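Local coordinates for protein prolyl-tRNA synthetase (Naegleria fowleri, PDB 6UYH) that probably attaches proline to its cognate tRNA in an ATP-dependent reaction, as a class II aminoacyl-tRNA synthetase, and here binds halofuginone together with an ATP analogue, at residues P158-R163 against S272-G277; T146-W151 against F165-G170. One frame throughout, in Å; residues are numbered along the deposited sequence. Where two conformers were deposited one is given.

Interaction 1. Residues P158-R163 against S272-G277; sequences PFIRSR and STRTLG. With ANP (phosphoaminophosphonic acid-adenylate ester), chain C.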
loop_
_atom_site.group_PDB
_atom_site.type_symbol
_atom_site.label_atom_id
_atom_site.label_comp_id
_atom_site.label_asym_id
_atom_site.label_seq_id
_atom_site.Cartn_x
_atom_site.Cartn_y
_atom_site.Cartn_z
ATOM N N PRO A 158 14.099 12.003 -10.399
ATOM C CA PRO A 158 13.555 10.671 -10.117
ATOM C C PRO A 158 13.913 10.231 -8.705
ATOM O O PRO A 158 15.053 10.384 -8.263
ATOM C CB PRO A 158 14.217 9.788 -11.182
ATOM C CG PRO A 158 14.411 10.736 -12.350
ATOM C CD PRO A 158 14.797 12.064 -11.701
ATOM N N PHE A 159 12.897 9.747 -7.981
ATOM C CA PHE A 159 12.940 9.319 -6.586
ATOM C C PHE A 159 13.183 10.465 -5.605
ATOM O O PHE A 159 12.430 10.596 -4.641
ATOM C CB PHE A 159 13.993 8.226 -6.350
ATOM C CG PHE A 159 13.791 6.997 -7.189
ATOM C CD1 PHE A 159 12.635 6.228 -7.068
ATOM C CD2 PHE A 159 14.758 6.600 -8.089
ATOM C CE1 PHE A 159 12.446 5.091 -7.850
ATOM C CE2 PHE A 159 14.585 5.457 -8.867
ATOM C CZ PHE A 159 13.425 4.698 -8.742
ATOM N N ILE A 160 14.206 11.302 -5.839
ATOM C CA ILE A 160 14.593 12.298 -4.837
ATOM C C ILE A 160 13.521 13.365 -4.671
ATOM O O ILE A 160 13.262 13.834 -3.551
ATOM C CB ILE A 160 15.935 12.952 -5.211
ATOM C CG1 ILE A 160 17.040 11.902 -5.333
ATOM C CG2 ILE A 160 16.290 14.039 -4.182
ATOM C CD1 ILE A 160 17.397 11.221 -4.021
ATOM N N ARG A 161 12.936 13.821 -5.784
ATOM C CA ARG A 161 11.994 14.944 -5.751
ATOM C C ARG A 161 10.991 14.741 -6.887
ATOM O O ARG A 161 11.227 15.167 -8.017
ATOM C CB ARG A 161 12.705 16.285 -5.880
ATOM C CG ARG A 161 11.745 17.470 -5.667
ATOM C CD ARG A 161 12.441 18.821 -5.752
ATOM N NE ARG A 161 13.488 18.931 -4.739
ATOM C CZ ARG A 161 13.257 19.057 -3.436
ATOM N NH1 ARG A 161 12.011 19.104 -2.977
ATOM N NH2 ARG A 161 14.276 19.136 -2.587
ATOM N N SER A 162 9.875 14.088 -6.572
ATOM C CA SER A 162 8.842 13.841 -7.568
ATOM C C SER A 162 7.556 14.539 -7.142
ATOM O O SER A 162 7.356 14.842 -5.963
ATOM C CB SER A 162 8.630 12.332 -7.795
ATOM O OG SER A 162 8.308 11.622 -6.604
ATOM N N ARG A 163 6.697 14.846 -8.121
ATOM C CA ARG A 163 5.466 15.578 -7.806
ATOM C C ARG A 163 4.411 14.684 -7.176
ATOM O O ARG A 163 3.601 15.159 -6.366
ATOM C CB ARG A 163 4.921 16.270 -9.056
ATOM C CG ARG A 163 5.749 17.506 -9.413
ATOM C CD ARG A 163 5.153 18.255 -10.581
ATOM N NE ARG A 163 5.588 19.646 -10.599
ATOM C CZ ARG A 163 5.276 20.502 -11.565
ATOM N NH1 ARG A 163 4.540 20.096 -12.589
ATOM N NH2 ARG A 163 5.704 21.758 -11.509
ATOM N N SER A 272 10.183 8.590 2.740
ATOM C CA SER A 272 9.590 8.460 1.398
ATOM C C SER A 272 10.444 7.601 0.466
ATOM O O SER A 272 11.544 7.155 0.810
ATOM C CB SER A 272 9.412 9.834 0.750
ATOM O OG SER A 272 10.653 10.277 0.220
ATOM N N THR A 273 9.943 7.448 -0.768
ATOM C CA THR A 273 10.670 6.782 -1.842
ATOM C C THR A 273 11.917 7.551 -2.286
ATOM O O THR A 273 12.650 7.057 -3.148
ATOM C CB THR A 273 9.729 6.528 -3.029
ATOM O OG1 THR A 273 8.871 7.663 -3.257
ATOM C CG2 THR A 273 8.865 5.277 -2.743
ATOM N N ARG A 274 12.177 8.727 -1.708
ATOM C CA ARG A 274 13.494 9.343 -1.831
ATOM C C ARG A 274 14.598 8.365 -1.433
ATOM O O ARG A 274 15.696 8.391 -2.007
ATOM C CB ARG A 274 13.539 10.618 -0.968
ATOM C CG ARG A 274 14.930 11.185 -0.737
ATOM C CD ARG A 274 14.846 12.538 -0.020
ATOM N NE ARG A 274 14.191 13.540 -0.850
ATOM C CZ ARG A 274 14.049 14.804 -0.499
ATOM N NH1 ARG A 274 14.545 15.228 0.666
ATOM N NH2 ARG A 274 13.425 15.644 -1.318
ATOM N N THR A 275 14.316 7.495 -0.464
ATOM C CA THR A 275 15.256 6.454 -0.042
ATOM C C THR A 275 15.849 5.701 -1.222
ATOM O O THR A 275 17.050 5.404 -1.237
ATOM C CB THR A 275 14.553 5.451 0.882
ATOM O OG1 THR A 275 13.317 5.028 0.287
ATOM C CG2 THR A 275 14.272 6.079 2.229
ATOM N N LEU A 276 15.015 5.362 -2.207
ATOM C CA LEU A 276 15.493 4.598 -3.358
ATOM C C LEU A 276 16.507 5.404 -4.165
ATOM O O LEU A 276 17.492 4.852 -4.668
ATOM C CB LEU A 276 14.322 4.186 -4.252
ATOM C CG LEU A 276 13.609 2.870 -3.910
ATOM C CD1 LEU A 276 12.990 2.937 -2.536
ATOM C CD2 LEU A 276 12.549 2.572 -4.944
ATOM N N GLY A 277 16.259 6.706 -4.326
ATOM C CA GLY A 277 17.198 7.545 -5.058
ATOM C C GLY A 277 18.542 7.642 -4.365
ATOM O O GLY A 277 19.593 7.562 -5.008
HETATM P PG ANP C . 12.496 19.063 1.015
HETATM O O1G ANP C . 13.422 20.168 1.220
HETATM O O2G ANP C . 11.342 19.558 0.044
HETATM O O3G ANP C . 13.338 17.886 0.388
HETATM P PB ANP C . 10.334 18.729 3.063
HETATM O O1B ANP C . 10.335 19.584 4.240
HETATM O O2B ANP C . 9.373 19.326 1.990
HETATM N N3B ANP C . 11.835 18.528 2.420
HETATM P PA ANP C . 8.789 16.708 4.441
HETATM O O1A ANP C . 9.190 16.923 5.847
HETATM O O2A ANP C . 7.472 17.353 4.160
HETATM O O3A ANP C . 9.847 17.298 3.413
HETATM O "O5'" ANP C . 8.692 15.171 3.969
HETATM C "C5'" ANP C . 9.150 13.997 4.679
HETATM C "C4'" ANP C . 10.247 13.377 3.854
HETATM O "O4'" ANP C . 9.754 13.078 2.530
HETATM C "C3'" ANP C . 11.424 14.312 3.624
HETATM O "O3'" ANP C . 12.338 14.245 4.713
HETATM C "C2'" ANP C . 12.032 13.776 2.327
HETATM O "O2'" ANP C . 13.002 12.776 2.610
HETATM C "C1'" ANP C . 10.803 13.213 1.584
HETATM N N9 ANP C . 10.334 14.063 0.498
HETATM C C8 ANP C . 9.949 15.377 0.578
HETATM N N7 ANP C . 9.564 15.896 -0.562
HETATM C C5 ANP C . 9.702 14.846 -1.462
HETATM C C6 ANP C . 9.458 14.745 -2.842
HETATM N N6 ANP C . 8.951 15.731 -3.586
HETATM N N1 ANP C . 9.734 13.564 -3.441
HETATM C C2 ANP C . 10.193 12.555 -2.694
HETATM N N3 ANP C . 10.443 12.528 -1.383
HETATM C C4 ANP C . 10.180 13.713 -0.822
HETATM O O HOH W 1 9.898 9.543 -4.954
#
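Ile160 and Arg274 bring the loop 158-163 against the start of helix 274-283, with their CA atoms 4.4 Å apart. The chain of Arg274 leaves with CG anti to the backbone N (chi1 166°) and bends at chi3. Side-on, Arg274 NE and Arg274 NH2 both donate to Ile160 O, each at 2.9 Å, close to the guanidinium plane. Arg274 NH2 also donates to ANP O3G at 2.8 Å, and NH1 donates to the same oxygen. Arg161 lies alongside, its guanidinium plane turned 75° from that of Arg274. Arg161 NH2 and Arg274 NH2 are 3.8 Å apart. The gamma-phosphate oxygen O3G, which both approach, probably offsets the repulsion; the bond from Arg161 is weak. Arg161 NH1 donates almost straight to ANP O2G, and Arg161 also pairs with Glu152 and the C-terminal carboxylate of Tyr513. Leu276 CB sits over one Phe159 ring face. Phe159 CB packs on Gly277 N at 3.4 Å. Ser272 OG accepts from Arg274 N, capping the helix start, and donates to ANP N3. Ser162 N and O pair with adenine N1 and N6. This is the ATP site of a class II synthetase, with Arg274 as its probable motif 3 arginine.

Interaction 2. Residues T146-W151 against F165-G170; sequences TNVVRW and FYWQEG. With ANP (phosphoaminophosphonic acid-adenylate ester), chain C; HFG (7-bromo-6-chloro-3-{3-[(2R,3S)-3-hydroxypiperidin-2-yl]-2-oxopropyl}quinazolin-4(3H)-one), chain D.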
loop_
_atom_site.group_PDB
_atom_site.type_symbol
_atom_site.label_atom_id
_atom_site.label_comp_id
_atom_site.label_asym_id
_atom_site.label_seq_id
_atom_site.Cartn_x
_atom_site.Cartn_y
_atom_site.Cartn_z
ATOM N N THR A 146 1.038 5.914 2.009
ATOM C CA THR A 146 0.168 6.628 1.081
ATOM C C THR A 146 0.983 7.287 -0.020
ATOM O O THR A 146 2.210 7.443 0.079
ATOM C CB THR A 146 -0.655 7.741 1.768
ATOM O OG1 THR A 146 0.223 8.808 2.148
ATOM C CG2 THR A 146 -1.349 7.260 3.006
ATOM N N ASN A 147 0.272 7.733 -1.058
ATOM C CA ASN A 147 0.847 8.662 -2.025
ATOM C C ASN A 147 0.604 10.109 -1.601
ATOM O O ASN A 147 -0.341 10.420 -0.883
ATOM C CB ASN A 147 0.309 8.402 -3.443
ATOM C CG ASN A 147 -1.198 8.454 -3.539
ATOM O OD1 ASN A 147 -1.913 8.341 -2.552
ATOM N ND2 ASN A 147 -1.690 8.601 -4.761
ATOM N N VAL A 148 1.492 10.989 -2.051
ATOM C CA VAL A 148 1.506 12.397 -1.680
ATOM C C VAL A 148 1.699 13.202 -2.954
ATOM O O VAL A 148 2.429 12.772 -3.853
ATOM C CB VAL A 148 2.648 12.702 -0.682
ATOM C CG1 VAL A 148 2.433 14.044 -0.027
ATOM C CG2 VAL A 148 2.766 11.591 0.361
ATOM N N VAL A 149 1.061 14.370 -3.038
ATOM C CA VAL A 149 1.157 15.230 -4.219
ATOM C C VAL A 149 1.615 16.613 -3.790
ATOM O O VAL A 149 0.973 17.252 -2.950
ATOM C CB VAL A 149 -0.175 15.329 -4.978
ATOM C CG1 VAL A 149 -0.059 16.335 -6.132
ATOM C CG2 VAL A 149 -0.603 13.945 -5.494
ATOM N N ARG A 150 2.708 17.085 -4.383
ATOM C CA ARG A 150 3.156 18.463 -4.201
ATOM C C ARG A 150 3.611 18.998 -5.549
ATOM O O ARG A 150 4.453 18.381 -6.209
ATOM C CB ARG A 150 4.310 18.561 -3.191
ATOM C CG ARG A 150 3.953 18.079 -1.797
ATOM C CD ARG A 150 5.171 17.960 -0.902
ATOM N NE ARG A 150 4.788 17.464 0.418
ATOM C CZ ARG A 150 5.623 17.333 1.444
ATOM N NH1 ARG A 150 6.904 17.657 1.304
ATOM N NH2 ARG A 150 5.176 16.866 2.606
ATOM N N TRP A 151 3.062 20.137 -5.957
ATOM C CA TRP A 151 3.467 20.738 -7.224
ATOM C C TRP A 151 4.794 21.470 -7.016
ATOM O O TRP A 151 4.873 22.695 -6.937
ATOM C CB TRP A 151 2.376 21.643 -7.773
ATOM C CG TRP A 151 2.101 21.320 -9.195
ATOM C CD1 TRP A 151 2.342 22.112 -10.281
ATOM C CD2 TRP A 151 1.592 20.083 -9.707
ATOM N NE1 TRP A 151 1.984 21.457 -11.435
ATOM C CE2 TRP A 151 1.525 20.208 -11.111
ATOM C CE3 TRP A 151 1.179 18.886 -9.116
ATOM C CZ2 TRP A 151 1.052 19.184 -11.929
ATOM C CZ3 TRP A 151 0.713 17.871 -9.931
ATOM C CH2 TRP A 151 0.654 18.026 -11.321
ATOM N N PHE A 165 4.800 11.284 -4.847
ATOM C CA PHE A 165 5.737 10.363 -4.219
ATOM C C PHE A 165 4.985 9.506 -3.218
ATOM O O PHE A 165 3.804 9.723 -2.947
ATOM C CB PHE A 165 6.945 11.105 -3.583
ATOM C CG PHE A 165 6.600 12.108 -2.506
ATOM C CD1 PHE A 165 6.671 11.749 -1.164
ATOM C CD2 PHE A 165 6.287 13.423 -2.828
ATOM C CE1 PHE A 165 6.411 12.669 -0.160
ATOM C CE2 PHE A 165 6.021 14.363 -1.821
ATOM C CZ PHE A 165 6.081 13.974 -0.488
ATOM N N TYR A 166 5.670 8.498 -2.698
ATOM C CA TYR A 166 5.079 7.545 -1.763
ATOM C C TYR A 166 5.848 7.628 -0.456
ATOM O O TYR A 166 7.070 7.802 -0.461
ATOM C CB TYR A 166 5.110 6.120 -2.350
ATOM C CG TYR A 166 4.521 6.138 -3.737
ATOM C CD1 TYR A 166 3.153 6.104 -3.916
ATOM C CD2 TYR A 166 5.330 6.275 -4.868
ATOM C CE1 TYR A 166 2.585 6.167 -5.188
ATOM C CE2 TYR A 166 4.769 6.338 -6.155
ATOM C CZ TYR A 166 3.398 6.298 -6.299
ATOM O OH TYR A 166 2.824 6.354 -7.556
ATOM N N TRP A 167 5.136 7.533 0.664
ATOM C CA TRP A 167 5.808 7.621 1.955
ATOM C C TRP A 167 5.014 6.828 2.981
ATOM O O TRP A 167 3.962 6.258 2.680
ATOM C CB TRP A 167 6.010 9.080 2.389
ATOM C CG TRP A 167 4.798 9.867 2.894
ATOM C CD1 TRP A 167 3.493 9.446 3.015
ATOM C CD2 TRP A 167 4.817 11.232 3.322
ATOM N NE1 TRP A 167 2.712 10.476 3.511
ATOM C CE2 TRP A 167 3.504 11.577 3.707
ATOM C CE3 TRP A 167 5.829 12.197 3.429
ATOM C CZ2 TRP A 167 3.174 12.849 4.178
ATOM C CZ3 TRP A 167 5.503 13.457 3.896
ATOM C CH2 TRP A 167 4.185 13.771 4.262
ATOM N N GLN A 168 5.544 6.772 4.198
ATOM C CA GLN A 168 4.715 6.573 5.376
ATOM C C GLN A 168 4.752 7.877 6.147
ATOM O O GLN A 168 5.779 8.565 6.158
ATOM C CB GLN A 168 5.190 5.424 6.279
ATOM C CG GLN A 168 6.658 5.521 6.778
ATOM C CD GLN A 168 6.907 6.515 7.936
ATOM O OE1 GLN A 168 8.006 7.071 8.049
ATOM N NE2 GLN A 168 5.908 6.709 8.811
ATOM N N GLU A 169 3.623 8.235 6.756
ATOM C CA GLU A 169 3.584 9.323 7.723
ATOM C C GLU A 169 2.976 8.795 9.015
ATOM O O GLU A 169 1.893 8.189 9.009
ATOM C CB GLU A 169 2.810 10.553 7.188
ATOM C CG GLU A 169 1.383 10.239 6.726
ATOM C CD GLU A 169 0.672 11.457 6.164
ATOM O OE1 GLU A 169 -0.001 11.312 5.117
ATOM O OE2 GLU A 169 0.782 12.545 6.769
ATOM N N GLY A 170 3.685 9.009 10.116
ATOM C CA GLY A 170 3.223 8.621 11.438
ATOM C C GLY A 170 2.844 9.873 12.209
ATOM O O GLY A 170 3.497 10.903 12.080
HETATM P PG ANP C . 12.496 19.063 1.015
HETATM O O1G ANP C . 13.422 20.168 1.220
HETATM O O2G ANP C . 11.342 19.558 0.044
HETATM O O3G ANP C . 13.338 17.886 0.388
HETATM P PB ANP C . 10.334 18.729 3.063
HETATM O O1B ANP C . 10.335 19.584 4.240
HETATM O O2B ANP C . 9.373 19.326 1.990
HETATM N N3B ANP C . 11.835 18.528 2.420
HETATM P PA ANP C . 8.789 16.708 4.441
HETATM O O1A ANP C . 9.190 16.923 5.847
HETATM O O2A ANP C . 7.472 17.353 4.160
HETATM O O3A ANP C . 9.847 17.298 3.413
HETATM O "O5'" ANP C . 8.692 15.171 3.969
HETATM C "C5'" ANP C . 9.150 13.997 4.679
HETATM C "C4'" ANP C . 10.247 13.377 3.854
HETATM O "O4'" ANP C . 9.754 13.078 2.530
HETATM C "C3'" ANP C . 11.424 14.312 3.624
HETATM O "O3'" ANP C . 12.338 14.245 4.713
HETATM C "C2'" ANP C . 12.032 13.776 2.327
HETATM O "O2'" ANP C . 13.002 12.776 2.610
HETATM C "C1'" ANP C . 10.803 13.213 1.584
HETATM N N9 ANP C . 10.334 14.063 0.498
HETATM C C8 ANP C . 9.949 15.377 0.578
HETATM N N7 ANP C . 9.564 15.896 -0.562
HETATM C C5 ANP C . 9.702 14.846 -1.462
HETATM C C6 ANP C . 9.458 14.745 -2.842
HETATM N N6 ANP C . 8.951 15.731 -3.586
HETATM N N1 ANP C . 9.734 13.564 -3.441
HETATM C C2 ANP C . 10.193 12.555 -2.694
HETATM N N3 ANP C . 10.443 12.528 -1.383
HETATM C C4 ANP C . 10.180 13.713 -0.822
HETATM O "O4'" HFG D . 4.742 17.501 5.631
HETATM C C21 HFG D . 5.337 18.205 6.420
HETATM C "C3'" HFG D . 5.498 17.819 7.872
HETATM C "C2'" HFG D . 5.451 16.315 8.172
HETATM N "N1'" HFG D . 4.127 15.731 7.919
HETATM C "C6'" HFG D . 4.055 14.330 8.352
HETATM C "C5'" HFG D . 5.072 13.470 7.652
HETATM C "C4'" HFG D . 6.476 14.057 7.817
HETATM C C39 HFG D . 6.506 15.517 7.405
HETATM O "O7'" HFG D . 7.807 16.060 7.651
HETATM C "C1'" HFG D . 5.946 19.548 5.987
HETATM N N3 HFG D . 5.309 20.073 4.782
HETATM C C4 HFG D . 3.997 20.516 4.884
HETATM O O11 HFG D . 3.411 20.513 5.951
HETATM C C10 HFG D . 3.410 20.928 3.602
HETATM C C5 HFG D . 2.103 21.411 3.552
HETATM C C2 HFG D . 5.972 20.044 3.584
HETATM N N1 HFG D . 5.490 20.379 2.442
HETATM C C9 HFG D . 4.166 20.820 2.432
HETATM C C8 HFG D . 3.589 21.140 1.204
HETATM C C7 HFG D . 2.279 21.591 1.170
HETATM BR BR1 HFG D . 1.495 21.916 -0.522
HETATM C C6 HFG D . 1.555 21.755 2.332
HETATM CL CL1 HFG D . -0.040 22.446 2.305
#
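Arg150 and Phe165 meet at the bound ligands, with guanidinium and ring planes 88° apart. Arg150 NH1 and NH2 both donate to ANP O2A, NH2 at 2.8 Å, a fork on the alpha-phosphate. Halofuginone N1 lies over the centre of one face of the Arg150 guanidinium, 3.2 Å above its plane, and Phe165 CZ lies over the opposite face, toward the rim. The Phe165 ring is itself sandwiched. Adenine C6 covers one face, 3.4 Å from Phe165 CD2, and Val148 CB covers the other. Trp167 turns the edge of its indole to ANP O5', and its CH2 atom touches halofuginone C5' at 3.5 Å.

In the next layer Val148 packs on the Phe165 ring and, in the conformer given, its CG2 lies over the five-membered ring of Trp167. A second conformer makes the closeness of that packing doubtful. Glu169 CB lies over the opposite indole face and also touches halofuginone C5'; its carboxylate is held by Ser120, Gln144 and His171. Arg150 NE donates to Pro118 O.

In the outermost ladder Thr146 pairs with Trp167 and Val148 with Phe165 through two hydrogen bonds each; Asn147 and Tyr166 are the non-hydrogen-bonded pair between them. Their side chains leave from the other face and reach the second subunit. Such antiparallel strands, with an arginine on the alpha-phosphate and a phenylalanine facing adenine, fit motif 2 of class II synthetases.

Interactions 1 and 2 have centres 10 Å apart and hold the same nucleotide. Their segments alternate along the chain: 146-151, 158-163, 165-170, then 272-277. The first three make a strand, loop and strand: 158-163 lies in the loop that joins the two strands of interaction 2. Strand 164-174 also pairs with strand 261-272, which leads into helix 274-283. The contacts meet where Arg150 N lies 2.9 Å from Arg163 O, and where Thr273 N lies 2.9 Å from Tyr166 O. Interaction 1 serves adenine and the gamma-phosphate. Interaction 2 serves adenine and the alpha-phosphate, and adds the halofuginone pocket. Together they line much of one site in the class II core domain, which Gln235, Thr238 and others complete.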